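Precorrin-8x Methyl Mutase (Thermus thermophilus, PDB 1V9C) probably catalyses the methyl migration that rearranges precorrin-8X during adenosylcobalamin biosynthesis. Local coordinates at residues P31-M36 with A47-S52; G66-V71 with E91-L96. One frame throughout, in Å; residues are numbered along the deposited sequence.

Contact 1. Residues P31-M36 with A47-S52; sequences PVVRRM and ALTRFS. With SO4 (sulfate ion), chain E; SO4 (sulfate ion), chain F.
Helix 30-40 packs here against edge strand 49-51 of a doubly wound alpha/beta sheet. Helix 31-36 and strand 49-51 run roughly antiparallel, and no hydrogen bond joins them. Phe51 presents the edge of its ring to the helix. Val33 CG2 lies near the ring plane, 3.6 Å from Phe51 CE1. Val32 comes to the same rim, with its CG1 3.9 Å from Phe51 CZ. The ring tip therefore meets two successive valines, crossing both obliquely. In Val33, CG1 stands anti to the backbone N (chi1 -177°), and the other branch, CG2, does the touching. Val33 CG2 also lies 3.9 Å from Thr49 CG2. One turn after Val32, Met36 bends at its last torsion (chi3 60°) and meets Thr49 tip to tip. Met36 CE is 3.6 Å from Thr49 OG1. The polar end of Thr49 bonds instead to the Tyr45 carbonyl. Phe51 also touches Ile181 and Met36 touches Thr183, both on adjacent strand 180-183. Arg35 takes no part in the contact with 47-52. Four hydrogen bonds tie its guanidinium, edge-on, to two sulfate ions, probably from the crystallisation liquor. Arg35 NE donates to O3 of the chain E sulfate at 2.8 Å, and NH1 to O3 of the chain F sulfate. Arg35 NH2 serves both ions, at 2.7 Å to O2 of the chain E sulfate and 2.9 Å to O1 of the chain F sulfate.

Contact 2. Residues G66-V71 with E91-L96; sequences GARILV and EVVELL
Leu70 and Val93 lie side by side on one face of a parallel strand pair, pointing the same way, with Leu70 CD2 3.8 Å from Val93 CB. Leu95 CD1 packs against Leu70 CB. Ile69, Val71 and Val92 project from the other face, where Val71 CG2 meets Val92 CG1 at 4.2 Å. Glu94 shares that face and crosses Val71 at about a right angle. A bend at chi2 (57°) brings Glu94 OE2 to 2.9 Å from Val71 O. These are two acceptors, so this is a close approach and no bond; it might favour a protonated carboxyl group. The parallel ladder sets Ile69 beside Val92, Leu70 beside Val93 and Val71 beside Glu94. Ile69 N donates to Glu91 O and Ile69 O accepts from Val93 N, each at 2.7 Å. Val71 N then donates to Val93 O, and Val71 O accepts from Leu95 N at 3.1 Å. At the entry to the strands, the extended chains of Arg68 and Glu91 run alongside each other. Arg68 NE makes a weak salt-bridge bond to Glu91 OE2 at 3.2 Å, with the two end groups turned 50° apart. A water links Gly66 O to Glu91 N. With helices 74-79 and 82-88 connecting them, the strands form a beta-alpha-beta crossover. Helix 74-79 touches Val71 and Val92, helix 112-122 packs on Leu95, and strand 130-133 bonds to the far edge of 69-71.

How the contacts relate
Both contacts belong to the same sheet and lie on opposite sides of the chain's centre, about 21 Å apart between centres. Their nearest atoms are about 13 Å apart, so they do not touch. Contact 1 involves outermost strand 49-51, which runs antiparallel to its neighbour. Contact 2 includes 92-94, the outermost strand at the other end. Contact 1 is buried and joins a helix to a strand through side chains alone. Contact 2 is partly buried and joins two strands mainly through backbone hydrogen bonds, with an ion pair at its more exposed start. It also buries more than twice the surface, 482 Å² against 203 Å².

Contact 1. Residues P31-M36 with A47-S52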
ATOM      1  N   PRO B  31     -12.513   1.430  15.603  1.00 27.42           N
ATOM      2  CA  PRO B  31     -12.664   1.956  14.245  1.00 27.18           C
ATOM      3  C   PRO B  31     -11.346   1.985  13.484  1.00 28.17           C
ATOM      4  O   PRO B  31     -11.322   1.916  12.263  1.00 27.70           O
ATOM      5  CB  PRO B  31     -13.228   3.356  14.472  1.00 28.16           C
ATOM      6  CG  PRO B  31     -13.951   3.230  15.776  1.00 27.67           C
ATOM      7  CD  PRO B  31     -12.973   2.421  16.586  1.00 28.02           C
ATOM      8  N   VAL B  32     -10.241   2.085  14.212  1.00 26.04           N
ATOM      9  CA  VAL B  32      -8.939   2.112  13.567  1.00 22.09           C
ATOM     10  C   VAL B  32      -8.546   0.711  13.111  1.00 22.61           C
ATOM     11  O   VAL B  32      -8.091   0.520  11.982  1.00 22.96           O
ATOM     12  CB  VAL B  32      -7.877   2.670  14.536  1.00 23.25           C
ATOM     13  CG1 VAL B  32      -6.484   2.521  13.952  1.00 21.34           C
ATOM     14  CG2 VAL B  32      -8.190   4.132  14.835  1.00 18.93           C
ATOM     15  N   VAL B  33      -8.748  -0.272  13.987  1.00 23.28           N
ATOM     16  CA  VAL B  33      -8.378  -1.649  13.680  1.00 19.85           C
ATOM     17  C   VAL B  33      -9.248  -2.225  12.577  1.00 18.06           C
ATOM     18  O   VAL B  33      -8.765  -2.969  11.727  1.00 20.41           O
ATOM     19  CB  VAL B  33      -8.467  -2.564  14.932  1.00 21.43           C
ATOM     20  CG1 VAL B  33      -8.016  -3.964  14.584  1.00 17.09           C
ATOM     21  CG2 VAL B  33      -7.577  -2.010  16.062  1.00 20.72           C
ATOM     22  N   ARG B  34     -10.526  -1.867  12.608  1.00 18.05           N
ATOM     23  CA  ARG B  34     -11.504  -2.303  11.626  1.00 17.86           C
ATOM     24  C   ARG B  34     -11.045  -1.841  10.245  1.00 18.80           C
ATOM     25  O   ARG B  34     -10.991  -2.627   9.305  1.00 22.08           O
ATOM     26  CB  ARG B  34     -12.870  -1.684  11.947  1.00 16.72           C
ATOM     27  CG  ARG B  34     -13.986  -2.084  10.995  1.00 19.16           C
ATOM     28  CD  ARG B  34     -15.095  -1.038  10.961  1.00 27.92           C
ATOM     29  NE  ARG B  34     -15.905  -0.976  12.173  1.00 28.74           N
ATOM     30  CZ  ARG B  34     -16.340   0.158  12.719  1.00 37.52           C
ATOM     31  NH1 ARG B  34     -16.032   1.324  12.164  1.00 35.40           N
ATOM     32  NH2 ARG B  34     -17.105   0.128  13.805  1.00 37.14           N
ATOM     33  N   ARG B  35     -10.703  -0.556  10.147  1.00 18.93           N
ATOM     34  CA  ARG B  35     -10.252   0.037   8.897  1.00 18.80           C
ATOM     35  C   ARG B  35      -8.987  -0.637   8.366  1.00 15.59           C
ATOM     36  O   ARG B  35      -8.856  -0.885   7.178  1.00 18.52           O
ATOM     37  CB  ARG B  35     -10.012   1.533   9.096  1.00 19.88           C
ATOM     38  CG  ARG B  35      -9.811   2.263   7.810  1.00 22.70           C
ATOM     39  CD  ARG B  35     -10.773   3.406   7.711  1.00 26.64           C
ATOM     40  NE  ARG B  35     -10.872   3.906   6.346  1.00 28.61           N
ATOM     41  CZ  ARG B  35     -11.774   4.796   5.951  1.00 24.27           C
ATOM     42  NH1 ARG B  35     -12.650   5.284   6.819  1.00 24.12           N
ATOM     43  NH2 ARG B  35     -11.807   5.188   4.690  1.00 22.18           N
ATOM     44  N   MET B  36      -8.066  -0.961   9.264  1.00 19.95           N
ATOM     45  CA  MET B  36      -6.836  -1.608   8.858  1.00 14.81           C
ATOM     46  C   MET B  36      -7.107  -3.011   8.310  1.00 16.82           C
ATOM     47  O   MET B  36      -6.430  -3.446   7.378  1.00 11.57           O
ATOM     48  CB  MET B  36      -5.871  -1.677  10.043  1.00 18.58           C
ATOM     49  CG  MET B  36      -5.542  -0.321  10.611  1.00 21.49           C
ATOM     50  SD  MET B  36      -4.720  -0.331  12.207  1.00 27.95           S
ATOM     51  CE  MET B  36      -3.253  -1.248  11.832  1.00 22.53           C
ATOM     52  N   ALA B  47      -5.303  -8.922  16.372  1.00 32.74           N
ATOM     53  CA  ALA B  47      -4.391  -9.377  17.411  1.00 39.86           C
ATOM     54  C   ALA B  47      -3.027  -8.682  17.392  1.00 38.63           C
ATOM     55  O   ALA B  47      -2.365  -8.589  18.419  1.00 42.70           O
ATOM     56  CB  ALA B  47      -4.201 -10.890  17.286  1.00 37.03           C
ATOM     57  N   LEU B  48      -2.614  -8.186  16.233  1.00 38.72           N
ATOM     58  CA  LEU B  48      -1.314  -7.534  16.115  1.00 31.75           C
ATOM     59  C   LEU B  48      -1.317  -6.052  16.438  1.00 31.03           C
ATOM     60  O   LEU B  48      -0.287  -5.487  16.785  1.00 33.50           O
ATOM     61  CB  LEU B  48      -0.768  -7.722  14.704  1.00 31.78           C
ATOM     62  CG  LEU B  48      -0.710  -9.155  14.165  1.00 33.71           C
ATOM     63  CD1 LEU B  48      -0.055  -9.129  12.785  1.00 26.06           C
ATOM     64  CD2 LEU B  48       0.084 -10.065  15.130  1.00 28.22           C
ATOM     65  N   THR B  49      -2.470  -5.411  16.332  1.00 28.90           N
ATOM     66  CA  THR B  49      -2.517  -3.983  16.572  1.00 30.55           C
ATOM     67  C   THR B  49      -2.565  -3.589  18.035  1.00 30.47           C
ATOM     68  O   THR B  49      -3.449  -4.009  18.772  1.00 30.18           O
ATOM     69  CB  THR B  49      -3.699  -3.356  15.826  1.00 30.05           C
ATOM     70  OG1 THR B  49      -3.619  -3.716  14.444  1.00 22.63           O
ATOM     71  CG2 THR B  49      -3.661  -1.851  15.951  1.00 25.86           C
ATOM     72  N   ARG B  50      -1.612  -2.758  18.435  1.00 31.02           N
ATOM     73  CA  ARG B  50      -1.520  -2.304  19.812  1.00 35.83           C
ATOM     74  C   ARG B  50      -1.460  -0.786  19.906  1.00 35.35           C
ATOM     75  O   ARG B  50      -0.770  -0.123  19.125  1.00 34.71           O
ATOM     76  CB  ARG B  50      -0.282  -2.921  20.472  1.00 41.17           C
ATOM     77  CG  ARG B  50      -0.318  -2.872  21.984  1.00 55.72           C
ATOM     78  CD  ARG B  50       0.304  -4.120  22.585  1.00 62.48           C
ATOM     79  NE  ARG B  50       1.538  -3.835  23.310  1.00 69.85           N
ATOM     80  CZ  ARG B  50       2.271  -4.762  23.917  1.00 72.27           C
ATOM     81  NH1 ARG B  50       1.888  -6.032  23.882  1.00 73.53           N
ATOM     82  NH2 ARG B  50       3.382  -4.422  24.559  1.00 73.65           N
ATOM     83  N   PHE B  51      -2.195  -0.230  20.860  1.00 36.37           N
ATOM     84  CA  PHE B  51      -2.214   1.213  21.045  1.00 38.80           C
ATOM     85  C   PHE B  51      -1.553   1.616  22.357  1.00 39.05           C
ATOM     86  O   PHE B  51      -1.426   0.812  23.269  1.00 41.17           O
ATOM     87  CB  PHE B  51      -3.652   1.732  21.059  1.00 36.42           C
ATOM     88  CG  PHE B  51      -4.410   1.460  19.806  1.00 34.18           C
ATOM     89  CD1 PHE B  51      -4.857   0.180  19.513  1.00 32.13           C
ATOM     90  CD2 PHE B  51      -4.688   2.494  18.911  1.00 34.32           C
ATOM     91  CE1 PHE B  51      -5.573  -0.069  18.349  1.00 30.56           C
ATOM     92  CE2 PHE B  51      -5.402   2.252  17.743  1.00 30.00           C
ATOM     93  CZ  PHE B  51      -5.846   0.968  17.464  1.00 29.10           C
ATOM     94  N   SER B  52      -1.120   2.863  22.444  1.00 40.62           N
ATOM     95  CA  SER B  52      -0.540   3.345  23.685  1.00 41.78           C
ATOM     96  C   SER B  52      -1.662   4.155  24.315  1.00 46.37           C
ATOM     97  O   SER B  52      -2.591   4.586  23.620  1.00 46.77           O
ATOM     98  CB  SER B  52       0.658   4.253  23.432  1.00 37.18           C
ATOM     99  OG  SER B  52       0.245   5.528  22.971  1.00 41.14           O
TER
HETATM  100  S   SO4 E1003      -8.954   3.114   3.220  1.00 47.82           S
HETATM  101  O1  SO4 E1003      -7.713   3.706   2.685  1.00 53.58           O
HETATM  102  O2  SO4 E1003     -10.107   3.973   2.915  1.00 47.68           O
HETATM  103  O3  SO4 E1003      -8.833   2.995   4.679  1.00 56.74           O
HETATM  104  O4  SO4 E1003      -9.156   1.783   2.617  1.00 49.60           O
HETATM  105  S   SO4 F1004     -14.554   7.732   5.149  1.00 41.80           S
HETATM  106  O1  SO4 F1004     -13.116   7.773   4.847  1.00 42.45           O
HETATM  107  O2  SO4 F1004     -15.089   9.104   5.235  1.00 46.87           O
HETATM  108  O3  SO4 F1004     -14.764   7.029   6.425  1.00 41.37           O
HETATM  109  O4  SO4 F1004     -15.256   7.001   4.080  1.00 44.10           O

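Contact 2. Residues G66-V71 with E91-L96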
ATOM      1  N   GLY B  66      -4.852  20.739  12.847  1.00 38.40           N
ATOM      2  CA  GLY B  66      -4.324  21.054  11.538  1.00 35.90           C
ATOM      3  C   GLY B  66      -2.898  20.560  11.460  1.00 34.30           C
ATOM      4  O   GLY B  66      -2.120  20.993  10.603  1.00 32.16           O
ATOM      5  N   ALA B  67      -2.570  19.635  12.359  1.00 33.72           N
ATOM      6  CA  ALA B  67      -1.242  19.034  12.425  1.00 32.94           C
ATOM      7  C   ALA B  67      -0.809  18.473  11.077  1.00 34.22           C
ATOM      8  O   ALA B  67      -1.646  18.045  10.270  1.00 28.97           O
ATOM      9  CB  ALA B  67      -1.227  17.935  13.463  1.00 35.74           C
ATOM     10  N   ARG B  68       0.499  18.494  10.832  1.00 32.46           N
ATOM     11  CA  ARG B  68       1.055  17.975   9.589  1.00 32.42           C
ATOM     12  C   ARG B  68       1.166  16.455   9.707  1.00 30.46           C
ATOM     13  O   ARG B  68       1.149  15.912  10.803  1.00 24.53           O
ATOM     14  CB  ARG B  68       2.458  18.527   9.338  1.00 36.32           C
ATOM     15  CG  ARG B  68       2.558  20.000   9.033  1.00 41.56           C
ATOM     16  CD  ARG B  68       3.916  20.268   8.394  1.00 45.53           C
ATOM     17  NE  ARG B  68       4.192  21.686   8.194  1.00 50.61           N
ATOM     18  CZ  ARG B  68       4.416  22.552   9.175  1.00 50.74           C
ATOM     19  NH1 ARG B  68       4.401  22.154  10.441  1.00 49.32           N
ATOM     20  NH2 ARG B  68       4.661  23.819   8.885  1.00 53.15           N
ATOM     21  N   ILE B  69       1.290  15.781   8.571  1.00 27.31           N
ATOM     22  CA  ILE B  69       1.433  14.334   8.552  1.00 28.51           C
ATOM     23  C   ILE B  69       2.740  14.079   7.820  1.00 25.01           C
ATOM     24  O   ILE B  69       2.883  14.415   6.646  1.00 26.41           O
ATOM     25  CB  ILE B  69       0.217  13.681   7.824  1.00 31.38           C
ATOM     26  CG1 ILE B  69      -1.056  13.939   8.642  1.00 30.37           C
ATOM     27  CG2 ILE B  69       0.437  12.185   7.618  1.00 30.50           C
ATOM     28  CD1 ILE B  69      -2.339  13.736   7.867  1.00 30.80           C
ATOM     29  N   LEU B  70       3.709  13.523   8.531  1.00 24.42           N
ATOM     30  CA  LEU B  70       5.012  13.240   7.949  1.00 28.24           C
ATOM     31  C   LEU B  70       5.057  11.744   7.698  1.00 27.28           C
ATOM     32  O   LEU B  70       4.793  10.952   8.593  1.00 26.12           O
ATOM     33  CB  LEU B  70       6.125  13.646   8.922  1.00 30.42           C
ATOM     34  CG  LEU B  70       5.903  14.982   9.634  1.00 36.32           C
ATOM     35  CD1 LEU B  70       7.034  15.251  10.615  1.00 41.05           C
ATOM     36  CD2 LEU B  70       5.816  16.079   8.614  1.00 32.36           C
ATOM     37  N   VAL B  71       5.398  11.357   6.479  1.00 28.14           N
ATOM     38  CA  VAL B  71       5.414   9.951   6.150  1.00 29.81           C
ATOM     39  C   VAL B  71       6.728   9.511   5.533  1.00 30.02           C
ATOM     40  O   VAL B  71       7.497  10.341   5.032  1.00 29.54           O
ATOM     41  CB  VAL B  71       4.205   9.615   5.224  1.00 27.46           C
ATOM     42  CG1 VAL B  71       2.925   9.968   5.938  1.00 22.21           C
ATOM     43  CG2 VAL B  71       4.279  10.408   3.920  1.00 23.99           C
ATOM     44  N   GLU B  91      -1.534  19.034   6.181  1.00 35.76           N
ATOM     45  CA  GLU B  91      -0.475  18.956   5.187  1.00 33.43           C
ATOM     46  C   GLU B  91       0.287  17.652   5.292  1.00 30.26           C
ATOM     47  O   GLU B  91       0.579  17.191   6.385  1.00 30.95           O
ATOM     48  CB  GLU B  91       0.511  20.111   5.349  1.00 37.09           C
ATOM     49  CG  GLU B  91       1.689  20.030   4.397  1.00 36.49           C
ATOM     50  CD  GLU B  91       2.665  21.198   4.553  1.00 42.08           C
ATOM     51  OE1 GLU B  91       3.610  21.301   3.743  1.00 39.98           O
ATOM     52  OE2 GLU B  91       2.492  22.009   5.483  1.00 39.38           O
ATOM     53  N   VAL B  92       0.603  17.065   4.145  1.00 28.68           N
ATOM     54  CA  VAL B  92       1.352  15.828   4.113  1.00 28.67           C
ATOM     55  C   VAL B  92       2.760  16.102   3.625  1.00 29.22           C
ATOM     56  O   VAL B  92       2.956  16.770   2.625  1.00 29.41           O
ATOM     57  CB  VAL B  92       0.724  14.779   3.154  1.00 29.06           C
ATOM     58  CG1 VAL B  92       1.476  13.464   3.285  1.00 27.94           C
ATOM     59  CG2 VAL B  92      -0.763  14.590   3.459  1.00 26.81           C
ATOM     60  N   VAL B  93       3.745  15.573   4.330  1.00 31.99           N
ATOM     61  CA  VAL B  93       5.123  15.751   3.914  1.00 33.18           C
ATOM     62  C   VAL B  93       5.837  14.404   3.831  1.00 35.26           C
ATOM     63  O   VAL B  93       5.956  13.686   4.826  1.00 32.91           O
ATOM     64  CB  VAL B  93       5.882  16.678   4.878  1.00 32.31           C
ATOM     65  CG1 VAL B  93       7.356  16.724   4.495  1.00 29.53           C
ATOM     66  CG2 VAL B  93       5.284  18.074   4.807  1.00 35.07           C
ATOM     67  N   GLU B  94       6.281  14.070   2.622  1.00 35.99           N
ATOM     68  CA  GLU B  94       7.005  12.841   2.350  1.00 40.04           C
ATOM     69  C   GLU B  94       8.492  13.149   2.537  1.00 40.94           C
ATOM     70  O   GLU B  94       9.116  13.810   1.703  1.00 39.37           O
ATOM     71  CB  GLU B  94       6.704  12.371   0.919  1.00 36.91           C
ATOM     72  CG  GLU B  94       7.769  11.477   0.277  1.00 47.58           C
ATOM     73  CD  GLU B  94       8.081  10.227   1.075  1.00 52.80           C
ATOM     74  OE1 GLU B  94       8.942   9.434   0.628  1.00 55.45           O
ATOM     75  OE2 GLU B  94       7.468  10.034   2.145  1.00 59.19           O
ATOM     76  N   LEU B  95       9.050  12.662   3.637  1.00 41.63           N
ATOM     77  CA  LEU B  95      10.445  12.918   3.971  1.00 44.63           C
ATOM     78  C   LEU B  95      11.529  12.160   3.197  1.00 47.44           C
ATOM     79  O   LEU B  95      12.407  12.785   2.602  1.00 50.33           O
ATOM     80  CB  LEU B  95      10.647  12.720   5.477  1.00 37.24           C
ATOM     81  CG  LEU B  95       9.837  13.644   6.397  1.00 39.56           C
ATOM     82  CD1 LEU B  95      10.075  13.285   7.858  1.00 40.80           C
ATOM     83  CD2 LEU B  95      10.231  15.088   6.143  1.00 41.57           C
ATOM     84  N   LEU B  96      11.476  10.830   3.197  1.00 49.71           N
ATOM     85  CA  LEU B  96      12.488  10.020   2.510  1.00 50.98           C
ATOM     86  C   LEU B  96      12.741  10.338   1.041  1.00 52.21           C
ATOM     87  O   LEU B  96      13.857  10.162   0.551  1.00 54.48           O
ATOM     88  CB  LEU B  96      12.170   8.530   2.654  1.00 50.34           C
ATOM     89  CG  LEU B  96      12.375   7.962   4.056  1.00 49.51           C
ATOM     90  CD1 LEU B  96      12.158   6.461   4.015  1.00 54.35           C
ATOM     91  CD2 LEU B  96      13.781   8.268   4.553  1.00 52.76           C
TER
HETATM   92  O   HOH W   1      -1.305  21.142   8.330  1.00 37.60           O